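Local coordinates for protein MgGH51 (PDB 6ZPV) that probably releases non-reducing terminal alpha-L-arabinofuranosyl residues from arabinose-containing glycans, as a fungal glycoside hydrolase of family GH51, at residues G103-D107 with S108-Y112; G208-A211 with D212-E215; T298-A301 with E302-A306; T404-W407 with F408-N411; A462-T465 with G466-R469. All blocks are in the same frame, centred on the assembly; numbering follows the deposited sequence.

Contact 1 (G103-D107 with S108-Y112)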
# COMPACT_ATOMS: atom_id res chain seq x y z
N GLY A 103 11.69 10.32 -11.98
CA GLY A 103 11.72 9.72 -13.31
C GLY A 103 10.37 9.39 -13.84
O GLY A 103 9.34 9.42 -13.08
N ILE A 104 10.30 9.00 -15.10
CA ILE A 104 9.10 8.55 -15.80
C ILE A 104 9.53 7.46 -16.74
O ILE A 104 10.38 7.71 -17.59
CB ILE A 104 8.33 9.67 -16.52
CG1 ILE A 104 8.00 10.85 -15.62
CG2 ILE A 104 7.14 9.08 -17.24
CD1 ILE A 104 7.29 12.02 -16.31
N LYS A 105 8.91 6.31 -16.64
CA LYS A 105 9.14 5.22 -17.59
C LYS A 105 8.41 5.50 -18.89
O LYS A 105 7.17 5.68 -18.86
CB LYS A 105 8.72 3.88 -17.01
CG LYS A 105 8.80 2.73 -17.96
CD LYS A 105 8.52 1.40 -17.26
CE LYS A 105 8.23 0.25 -18.17
NZ LYS A 105 8.07 -0.99 -17.37
N VAL A 106 9.15 5.50 -19.99
CA VAL A 106 8.64 5.77 -21.35
C VAL A 106 8.76 4.50 -22.16
O VAL A 106 9.89 4.09 -22.47
CB VAL A 106 9.37 6.94 -22.02
CG1 VAL A 106 8.83 7.20 -23.42
CG2 VAL A 106 9.24 8.20 -21.13
N ASP A 107 7.62 3.85 -22.41
CA ASP A 107 7.54 2.51 -23.06
C ASP A 107 6.71 2.62 -24.33
O ASP A 107 5.56 3.09 -24.28
CB ASP A 107 6.95 1.53 -22.04
CG ASP A 107 6.98 0.09 -22.52
OD1 ASP A 107 6.51 -0.19 -23.61
OD2 ASP A 107 7.48 -0.73 -21.75
N SER A 108 7.27 2.19 -25.44
CA SER A 108 6.63 2.22 -26.75
C SER A 108 5.37 1.39 -26.86
O SER A 108 4.60 1.62 -27.83
CB SER A 108 7.64 1.74 -27.87
OG SER A 108 7.91 0.34 -27.67
N THR A 109 5.15 0.44 -25.98
CA THR A 109 3.94 -0.37 -26.03
C THR A 109 2.79 0.29 -25.26
O THR A 109 1.69 -0.29 -25.25
CB THR A 109 4.21 -1.79 -25.51
OG1 THR A 109 4.36 -1.79 -24.10
CG2 THR A 109 5.38 -2.47 -26.20
N TRP A 110 3.02 1.44 -24.63
CA TRP A 110 2.03 2.12 -23.78
C TRP A 110 1.46 3.35 -24.46
O TRP A 110 2.20 4.18 -25.02
CB TRP A 110 2.64 2.50 -22.44
CG TRP A 110 3.01 1.37 -21.55
CD1 TRP A 110 2.87 0.04 -21.77
CD2 TRP A 110 3.61 1.48 -20.26
NE1 TRP A 110 3.32 -0.70 -20.71
CE2 TRP A 110 3.82 0.16 -19.78
CE3 TRP A 110 4.01 2.55 -19.48
CZ2 TRP A 110 4.39 -0.10 -18.52
CZ3 TRP A 110 4.59 2.31 -18.27
CH2 TRP A 110 4.80 1.00 -17.80
N THR A 111 0.15 3.55 -24.31
CA THR A 111 -0.55 4.81 -24.59
C THR A 111 -0.67 5.55 -23.27
O THR A 111 -1.15 4.96 -22.30
CB THR A 111 -1.90 4.58 -25.27
OG1 THR A 111 -1.69 3.96 -26.52
CG2 THR A 111 -2.64 5.87 -25.46
N TYR A 112 -0.32 6.79 -23.24
CA TYR A 112 -0.43 7.67 -22.06
C TYR A 112 -1.55 8.65 -22.29
O TYR A 112 -1.83 9.06 -23.42
CB TYR A 112 0.87 8.42 -21.80
CG TYR A 112 2.08 7.56 -21.56
CD1 TYR A 112 2.71 6.88 -22.57
CD2 TYR A 112 2.63 7.44 -20.28
CE1 TYR A 112 3.84 6.12 -22.36
CE2 TYR A 112 3.75 6.64 -20.04
CZ TYR A 112 4.37 6.01 -21.09
OH TYR A 112 5.50 5.21 -20.89
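Asp107 and Trp110 are the two ends of a type I beta turn that is also an Asx turn, lying in the loop that joins strand 93-98 of one five-stranded antiparallel sheet to strand 112-119 of another. The turn is closed by its backbone, with Trp110 N donating to Asp107 O at 3.0 Å. The Asx part rests on a single carboxylate oxygen: Asp107 OD1 takes the N-H of Thr109 N at 2.8 Å, nearly along its C-O axis, and the hydroxyl of Thr109 OG1 at 2.7 Å from above the carboxylate plane. Two donors of one residue thus fix the rotation of the carboxylate.

A second polar group is the phenol of Tyr112, which reaches back across the loop. Its OH donates to Lys105 O at 2.7 Å and accepts from Asp107 N at 2.9 Å, so that one hydroxyl ties together two backbone positions of 103-107. Outside the segment, backbone bonds of Ile104 to Val172 and of Tyr112 to Leu163 hold the loop to its surroundings.

The apolar contacts gather on the indole of Trp110. Asp107 CB sits over one face, 4.0 Å from the centroid of the five-membered ring and 18° off its normal, a CH-pi contact. The extended chain of Lys105 crosses the indole at about a right angle, its CE lying 3.5 Å from Trp110 CH2.

Contact 2 (G208-A211 with D212-E215); sequences GLRA and DIAE
Arg210 occupies the N-cap position of helix 211-219, and its side chain turns to the acid two residues on. The guanidinium grips Asp212 side-on, one nitrogen to each oxygen: Arg210 NE to Asp212 OD1 at 2.7 Å and Arg210 NH2 to Asp212 OD2 at 3.2 Å. Both oxygens use their syn lone pairs, and the guanidinium and carboxylate planes are only 25° apart, as expected of a bidentate salt bridge. The aspartate can meet the arginine because its CG stands between the backbone N and the carbonyl carbon (chi1 60°), which turns the carboxylate back over the start of the helix. There OD1 also receives a weak, strongly bent bond from Ile213 N.

The remaining guanidinium nitrogen has a partner as well, Arg210 NH1 donating to Asp499 O. Ile213 CD1 lies over one face of the group, 3.8 Å from Arg210 NE.

Carbonyls of the first turn are satisfied in helical order. Arg210 O accepts from Ala214 N at 2.9 Å with an N-H...O angle of 167°, and Ala211 O accepts from Glu215 N at 2.9 Å. On the inner side, Leu209 and Ala214 both pack on Phe277 of helix 271-281. With Arg210 at the N-cap and its carbonyl taking the first i to i+4 bond, this is a helix N-terminus, its first turn carrying a salt-bridged acid, in the helix leading into strand 224-227 of the parallel barrel.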
# COMPACT_ATOMS: atom_id res chain seq x y z
N GLY A 208 -6.74 4.80 -12.10
CA GLY A 208 -6.36 3.57 -11.41
C GLY A 208 -4.86 3.46 -11.12
O GLY A 208 -4.15 4.48 -10.88
N LEU A 209 -4.42 2.22 -11.07
CA LEU A 209 -3.20 1.83 -10.33
C LEU A 209 -2.09 1.36 -11.29
O LEU A 209 -2.36 0.87 -12.41
CB LEU A 209 -3.55 0.80 -9.29
CG LEU A 209 -4.72 1.16 -8.39
CD1 LEU A 209 -4.90 0.09 -7.33
CD2 LEU A 209 -4.57 2.52 -7.73
N ARG A 210 -0.87 1.51 -10.83
CA ARG A 210 0.33 1.14 -11.59
C ARG A 210 0.39 -0.38 -11.75
O ARG A 210 0.34 -1.11 -10.76
CB ARG A 210 1.56 1.72 -10.91
CG ARG A 210 2.85 1.31 -11.57
CD ARG A 210 4.07 2.02 -11.01
NE ARG A 210 5.28 1.23 -11.27
CZ ARG A 210 6.52 1.60 -10.94
NH1 ARG A 210 6.75 2.77 -10.42
NH2 ARG A 210 7.52 0.76 -11.17
N ALA A 211 0.52 -0.84 -12.97
CA ALA A 211 0.33 -2.28 -13.30
C ALA A 211 1.35 -3.20 -12.61
O ALA A 211 0.93 -4.20 -12.03
CB ALA A 211 0.39 -2.43 -14.81
N ASP A 212 2.64 -2.94 -12.73
CA ASP A 212 3.60 -3.89 -12.15
C ASP A 212 3.43 -4.01 -10.62
O ASP A 212 3.49 -5.15 -10.13
CB ASP A 212 5.03 -3.59 -12.61
CG ASP A 212 5.60 -2.22 -12.25
OD1 ASP A 212 4.85 -1.41 -11.67
OD2 ASP A 212 6.82 -1.97 -12.60
N ILE A 213 3.19 -2.92 -9.94
CA ILE A 213 3.01 -2.96 -8.49
C ILE A 213 1.69 -3.68 -8.18
O ILE A 213 1.69 -4.58 -7.32
CB ILE A 213 3.06 -1.54 -7.88
CG1 ILE A 213 4.42 -0.89 -8.09
CG2 ILE A 213 2.66 -1.62 -6.43
CD1 ILE A 213 4.51 0.53 -7.57
N ALA A 214 0.59 -3.31 -8.84
CA ALA A 214 -0.70 -3.93 -8.55
C ALA A 214 -0.58 -5.45 -8.77
O ALA A 214 -1.11 -6.23 -7.98
CB ALA A 214 -1.78 -3.34 -9.43
N GLU A 215 0.02 -5.86 -9.88
CA GLU A 215 0.16 -7.29 -10.18
C GLU A 215 1.00 -8.00 -9.14
O GLU A 215 0.76 -9.18 -8.80
CB GLU A 215 0.78 -7.46 -11.54
CG GLU A 215 -0.10 -7.04 -12.71
CD GLU A 215 0.60 -6.87 -14.05
OE1 GLU A 215 1.85 -7.09 -14.09
OE2 GLU A 215 -0.05 -6.40 -15.02

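Contact 3 (T298-A301 with E302-A306)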
# COMPACT_ATOMS: atom_id res chain seq x y z
N THR A 298 -3.37 15.45 20.59
CA THR A 298 -4.70 15.96 20.97
C THR A 298 -5.77 14.91 20.77
O THR A 298 -5.98 14.42 19.64
CB THR A 298 -5.04 17.20 20.19
OG1 THR A 298 -4.07 18.19 20.49
CG2 THR A 298 -6.39 17.76 20.51
N SER A 299 -6.49 14.62 21.84
CA SER A 299 -7.75 13.88 21.81
C SER A 299 -8.90 14.87 21.81
O SER A 299 -8.92 15.73 22.70
CB SER A 299 -7.91 12.97 22.99
OG SER A 299 -6.90 11.93 23.03
N LEU A 300 -9.86 14.71 20.95
CA LEU A 300 -11.10 15.48 21.08
C LEU A 300 -11.80 15.13 22.39
O LEU A 300 -11.80 13.94 22.79
CB LEU A 300 -12.00 15.17 19.91
CG LEU A 300 -11.49 15.63 18.55
CD1 LEU A 300 -12.53 15.26 17.53
CD2 LEU A 300 -11.17 17.13 18.55
N ALA A 301 -12.38 16.12 23.01
CA ALA A 301 -13.20 15.90 24.19
C ALA A 301 -14.39 15.02 23.83
O ALA A 301 -14.92 15.06 22.69
CB ALA A 301 -13.68 17.26 24.73
N GLU A 302 -14.94 14.31 24.83
CA GLU A 302 -16.09 13.47 24.55
C GLU A 302 -17.23 14.27 23.92
O GLU A 302 -17.91 13.74 23.04
CB GLU A 302 -16.48 12.71 25.80
CG GLU A 302 -17.57 11.71 25.50
CD GLU A 302 -17.80 10.74 26.57
OE1 GLU A 302 -17.37 10.98 27.73
OE2 GLU A 302 -18.41 9.71 26.24
N ASN A 303 -17.49 15.46 24.41
CA ASN A 303 -18.63 16.27 23.93
C ASN A 303 -18.36 16.89 22.56
O ASN A 303 -19.27 17.60 22.07
CB ASN A 303 -19.05 17.28 25.00
CG ASN A 303 -18.07 18.41 25.19
OD1 ASN A 303 -17.06 18.55 24.51
ND2 ASN A 303 -18.43 19.30 26.13
N GLN A 304 -17.23 16.60 21.93
CA GLN A 304 -16.90 17.08 20.57
C GLN A 304 -17.00 15.96 19.52
O GLN A 304 -16.81 16.22 18.33
CB GLN A 304 -15.46 17.70 20.54
CG GLN A 304 -15.12 19.00 21.38
CD GLN A 304 -13.63 19.42 21.29
OE1 GLN A 304 -12.64 18.70 21.74
NE2 GLN A 304 -13.39 20.60 20.64
N LEU A 305 -17.22 14.72 19.93
CA LEU A 305 -17.08 13.58 19.01
C LEU A 305 -18.20 13.46 17.99
O LEU A 305 -17.96 12.87 16.91
CB LEU A 305 -16.96 12.26 19.75
CG LEU A 305 -15.78 12.12 20.70
CD1 LEU A 305 -15.82 10.78 21.40
CD2 LEU A 305 -14.47 12.31 19.95
N ALA A 306 -19.42 13.89 18.26
CA ALA A 306 -20.59 13.51 17.45
C ALA A 306 -20.38 13.76 15.96
O ALA A 306 -20.70 12.87 15.15
CB ALA A 306 -21.84 14.17 17.94
O HOH W 1 -9.86 18.99 22.10
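A beta turn with 3-10 character, spanning Ala301 to Gln304, forms this contact in the loop that leads from strand 284-289 of the parallel barrel to helix 306-320. The turn is closed twice. In the backbone, Gln304 N donates to Ala301 O at 2.9 Å, the donor standing well above the carbonyl plane, as the tight curvature of residues 302-304 would suggest. In the opposite sense, the side chain of Gln304 comes back over the turn, and its OE1 accepts from Ala301 N at 2.9 Å. That second bond has good geometry at both ends: the N-H...O angle is 161°, and the donor lies in the carbonyl plane on a lone pair of the amide oxygen.

The glutamine gets there with CG anti to its own carbonyl carbon (chi1 -65°) and the chain extended beyond, which carries the amide past the methyl of Ala301. At its tip OE1 is also 3.5 Å from Ala301 CB. A water lies 2.8 Å from Gln304 OE1 and probably donates to it, with a long and weak approach to Ser299 O, so the amide oxygen is likely to be held from two directions.

The loop is fastened to helix 359-373 by Leu300 O, which is hydrogen-bonded to Tyr361 OH. Leu305 packs on Tyr361 and Asp365 of that helix, whereas Leu300 packs on Thr238 and Trp290 in loops. The two leucines flanking the turn touch directly, with Leu300 CB 3.8 Å from Leu305 CD2.

Contact 4 (T404-W407 with F408-N411); sequences TPTW and FYQN
Trp407 and Asn411 meet at the end of helix 405-410, where the indole is stacked under the asparagine amide. The tryptophan CB lies against Phe408 N, and CG stands anti to the backbone N (chi1 -177°), which carries the ring alongside the helix. Around the pyrrole part, CG, CD1, NE1, CE2 and CD2 all face Asn411 ND2, which is 3.3 Å from Trp407 CD1. Beyond them, CZ2 and CH2 pass below the rest of that side chain, Asn411 CB standing 3.7 Å from the centroid of the six-membered ring in a CH-pi contact. The other edge of the benzo ring turns to Phe408: CE3 is over the centre of the phenyl face, and Trp407 CZ3 is 3.9 Å from Phe408 CE1. With planes at 79° and centroids 5.0 Å apart, the two rings form a T-shaped pair.

At the start of the helix Thr404 OG1 accepts from Trp407 N at 2.9 Å, an N-cap bond. Phe408 itself lies against Val401 and Tyr430 of two adjacent barrel strands.

The amide of Asn411 also does backbone work: ND2 donates to Trp407 O at 2.8 Å in a nearly straight bond, while the bond from Asn411 N to the same oxygen is weak. Because amide and indole planes are only 15° apart, the N-H groups run along the ring rather than into it. The chemistry is thus that of an amide-pi stack, with the side chain supplying the strong donor for a carbonyl at the helix end.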
# COMPACT_ATOMS: atom_id res chain seq x y z
N THR A 404 13.71 -7.64 16.23
CA THR A 404 14.84 -8.25 15.55
C THR A 404 14.41 -9.57 14.92
O THR A 404 13.45 -10.22 15.36
CB THR A 404 15.95 -8.54 16.55
OG1 THR A 404 15.55 -9.56 17.44
CG2 THR A 404 16.48 -7.33 17.30
N PRO A 405 15.18 -10.05 13.92
CA PRO A 405 14.89 -11.40 13.40
C PRO A 405 14.82 -12.48 14.48
O PRO A 405 13.98 -13.38 14.44
CB PRO A 405 16.03 -11.62 12.37
CG PRO A 405 16.39 -10.23 11.94
CD PRO A 405 16.28 -9.36 13.19
N THR A 406 15.77 -12.39 15.44
CA THR A 406 15.85 -13.38 16.51
C THR A 406 14.59 -13.33 17.39
O THR A 406 14.07 -14.38 17.76
CB THR A 406 17.13 -13.16 17.30
OG1 THR A 406 18.22 -13.44 16.40
CG2 THR A 406 17.23 -14.03 18.53
N TRP A 407 14.15 -12.11 17.71
CA TRP A 407 12.91 -12.03 18.50
C TRP A 407 11.78 -12.79 17.82
O TRP A 407 10.98 -13.47 18.48
CB TRP A 407 12.50 -10.54 18.69
CG TRP A 407 11.28 -10.33 19.53
CD1 TRP A 407 11.30 -10.03 20.86
CD2 TRP A 407 9.91 -10.42 19.13
NE1 TRP A 407 10.03 -9.94 21.34
CE2 TRP A 407 9.16 -10.20 20.32
CE3 TRP A 407 9.23 -10.66 17.92
CZ2 TRP A 407 7.74 -10.25 20.31
CZ3 TRP A 407 7.86 -10.72 17.95
CH2 TRP A 407 7.11 -10.55 19.12
N PHE A 408 11.64 -12.67 16.51
CA PHE A 408 10.52 -13.30 15.81
C PHE A 408 10.57 -14.84 15.97
O PHE A 408 9.52 -15.44 16.26
CB PHE A 408 10.45 -12.87 14.34
CG PHE A 408 9.78 -11.54 14.18
CD1 PHE A 408 8.39 -11.49 14.13
CD2 PHE A 408 10.46 -10.35 14.21
CE1 PHE A 408 7.72 -10.27 14.11
CE2 PHE A 408 9.78 -9.15 14.17
CZ PHE A 408 8.41 -9.10 14.11
N TYR A 409 11.73 -15.49 15.81
CA TYR A 409 11.72 -16.95 16.01
C TYR A 409 11.53 -17.30 17.48
O TYR A 409 10.90 -18.29 17.80
CB TYR A 409 12.87 -17.71 15.34
CG TYR A 409 14.22 -17.57 15.95
CD1 TYR A 409 14.51 -18.24 17.13
CD2 TYR A 409 15.26 -16.89 15.35
CE1 TYR A 409 15.79 -18.21 17.71
CE2 TYR A 409 16.56 -16.90 15.88
CZ TYR A 409 16.82 -17.57 17.06
OH TYR A 409 18.10 -17.56 17.59
N GLN A 410 12.08 -16.49 18.38
CA GLN A 410 11.99 -16.70 19.81
C GLN A 410 10.56 -16.53 20.30
O GLN A 410 10.25 -17.03 21.39
CB GLN A 410 12.94 -15.82 20.64
CG GLN A 410 14.39 -16.19 20.44
CD GLN A 410 15.27 -15.26 21.28
OE1 GLN A 410 14.96 -14.04 21.39
NE2 GLN A 410 16.43 -15.73 21.64
N ASN A 411 9.70 -15.83 19.57
CA ASN A 411 8.35 -15.49 20.02
C ASN A 411 7.31 -16.13 19.13
O ASN A 411 6.14 -15.70 19.14
CB ASN A 411 8.21 -13.97 20.17
CG ASN A 411 8.99 -13.50 21.37
OD1 ASN A 411 8.42 -13.52 22.48
ND2 ASN A 411 10.23 -13.17 21.21

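Contact 5 (A462-T465 with G466-R469); sequences AFMT and GLER
Phe463 to Arg469 follow regular alpha-helical geometry near the end of helix 454-469, each amide from Leu467 onward donating to the carbonyl four residues back. Leu467 N is 3.1 Å from Phe463 O. Arg469 N is 2.9 Å from Thr465 O. The apolar side is carried by Phe463, Met464 and Leu467. Leu467 CD2 comes obliquely to the phenyl ring, 3.9 Å from Phe463 CE2, while its other branch, CD1, faces Met464 CG at 4.3 Å.

The polar side turns on Thr465. Its hydroxyl lies between the backbone N and the carbonyl carbon (chi1 67°), which lets Thr465 OG1 donate to Ala462 O at 2.7 Å, in the carbonyl plane and on a lone pair. The same oxygen accepts from a water at 2.8 Å, and that water in turn accepts from Arg469 NH1 at 2.8 Å, in the guanidinium plane. One hydroxyl therefore serves as donor and acceptor at once, linking residues a turn apart. The far ends of the charged chains are held elsewhere: Arg469 NE in a salt bridge to Asp416, and Glu468 by Lys551, Ser538 and Tyr18.

All eight residues are buried, since the helix is wedged between two sheets. Met464 packs on Tyr430 of barrel strand 424-432 and on Phe515 of helix 507-517, while Thr465 lies against His536 and Ser538 of strand 535-541 in the C-terminal antiparallel sheet.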
# COMPACT_ATOMS: atom_id res chain seq x y z
N ALA A 462 9.20 -18.08 10.90
CA ALA A 462 9.03 -18.86 12.13
C ALA A 462 7.88 -18.28 12.96
O ALA A 462 7.03 -19.03 13.44
CB ALA A 462 10.35 -18.84 12.91
N PHE A 463 7.85 -16.97 13.12
CA PHE A 463 6.73 -16.35 13.86
C PHE A 463 5.40 -16.65 13.14
O PHE A 463 4.38 -16.92 13.84
CB PHE A 463 6.99 -14.84 13.89
CG PHE A 463 6.03 -14.05 14.74
CD1 PHE A 463 6.16 -14.01 16.11
CD2 PHE A 463 5.05 -13.24 14.16
CE1 PHE A 463 5.30 -13.25 16.89
CE2 PHE A 463 4.20 -12.48 14.93
CZ PHE A 463 4.36 -12.44 16.29
N MET A 464 5.36 -16.65 11.82
CA MET A 464 4.12 -16.92 11.06
C MET A 464 3.65 -18.36 11.26
O MET A 464 2.42 -18.58 11.21
CB MET A 464 4.37 -16.59 9.59
CG MET A 464 4.61 -15.06 9.34
SD MET A 464 5.52 -14.72 7.85
CE MET A 464 4.21 -15.11 6.77
N THR A 465 4.53 -19.32 11.46
CA THR A 465 4.08 -20.68 11.76
C THR A 465 3.23 -20.66 13.05
O THR A 465 2.25 -21.41 13.15
CB THR A 465 5.20 -21.72 11.88
OG1 THR A 465 6.03 -21.46 13.02
CG2 THR A 465 6.00 -21.84 10.61
N GLY A 466 3.60 -19.82 14.02
CA GLY A 466 2.82 -19.68 15.23
C GLY A 466 1.49 -18.97 14.95
O GLY A 466 0.48 -19.33 15.52
N LEU A 467 1.48 -17.94 14.11
CA LEU A 467 0.21 -17.30 13.72
C LEU A 467 -0.74 -18.36 13.14
O LEU A 467 -1.95 -18.37 13.45
CB LEU A 467 0.46 -16.16 12.74
CG LEU A 467 1.33 -15.01 13.23
CD1 LEU A 467 1.48 -13.98 12.13
CD2 LEU A 467 0.76 -14.34 14.46
N GLU A 468 -0.20 -19.22 12.30
CA GLU A 468 -1.03 -20.23 11.63
C GLU A 468 -1.49 -21.30 12.61
O GLU A 468 -2.68 -21.69 12.62
CB GLU A 468 -0.28 -20.81 10.41
CG GLU A 468 -1.11 -21.68 9.53
CD GLU A 468 -0.40 -22.02 8.22
OE1 GLU A 468 0.34 -23.00 8.21
OE2 GLU A 468 -0.62 -21.26 7.22
N ARG A 469 -0.59 -21.79 13.48
CA ARG A 469 -1.02 -22.76 14.51
C ARG A 469 -2.15 -22.19 15.38
O ARG A 469 -3.08 -22.89 15.77
CB ARG A 469 0.19 -23.13 15.37
CG ARG A 469 -0.18 -24.05 16.54
CD ARG A 469 1.03 -24.63 17.29
NE ARG A 469 1.85 -23.58 17.90
CZ ARG A 469 3.00 -23.10 17.41
NH1 ARG A 469 3.58 -23.60 16.34
NH2 ARG A 469 3.57 -22.06 18.03
O HOH W 2 5.97 -22.20 15.76

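Along the chain the five contacts come in numerical order, none enclosing another. Contact 1 belongs to the loop between the two five-stranded antiparallel sheets; contact 2, with centre about 14 Å away, starts a helix leading into the parallel eight-stranded barrel. Contacts 3 and 4 both lie in segments connecting barrel strands, yet their centres are about 39 Å apart. Contacts 4 and 5 are the pair that touch: the helices 405-410 and 454-469 meet side by side, Trp407 CZ3 lying 3.7 Å from Phe463 CE1 and Phe408 stacking edge-to-face on Phe463. Helix 454-469 then carries this packing on to the C-terminal antiparallel sheet, joining barrel and C-terminal domain.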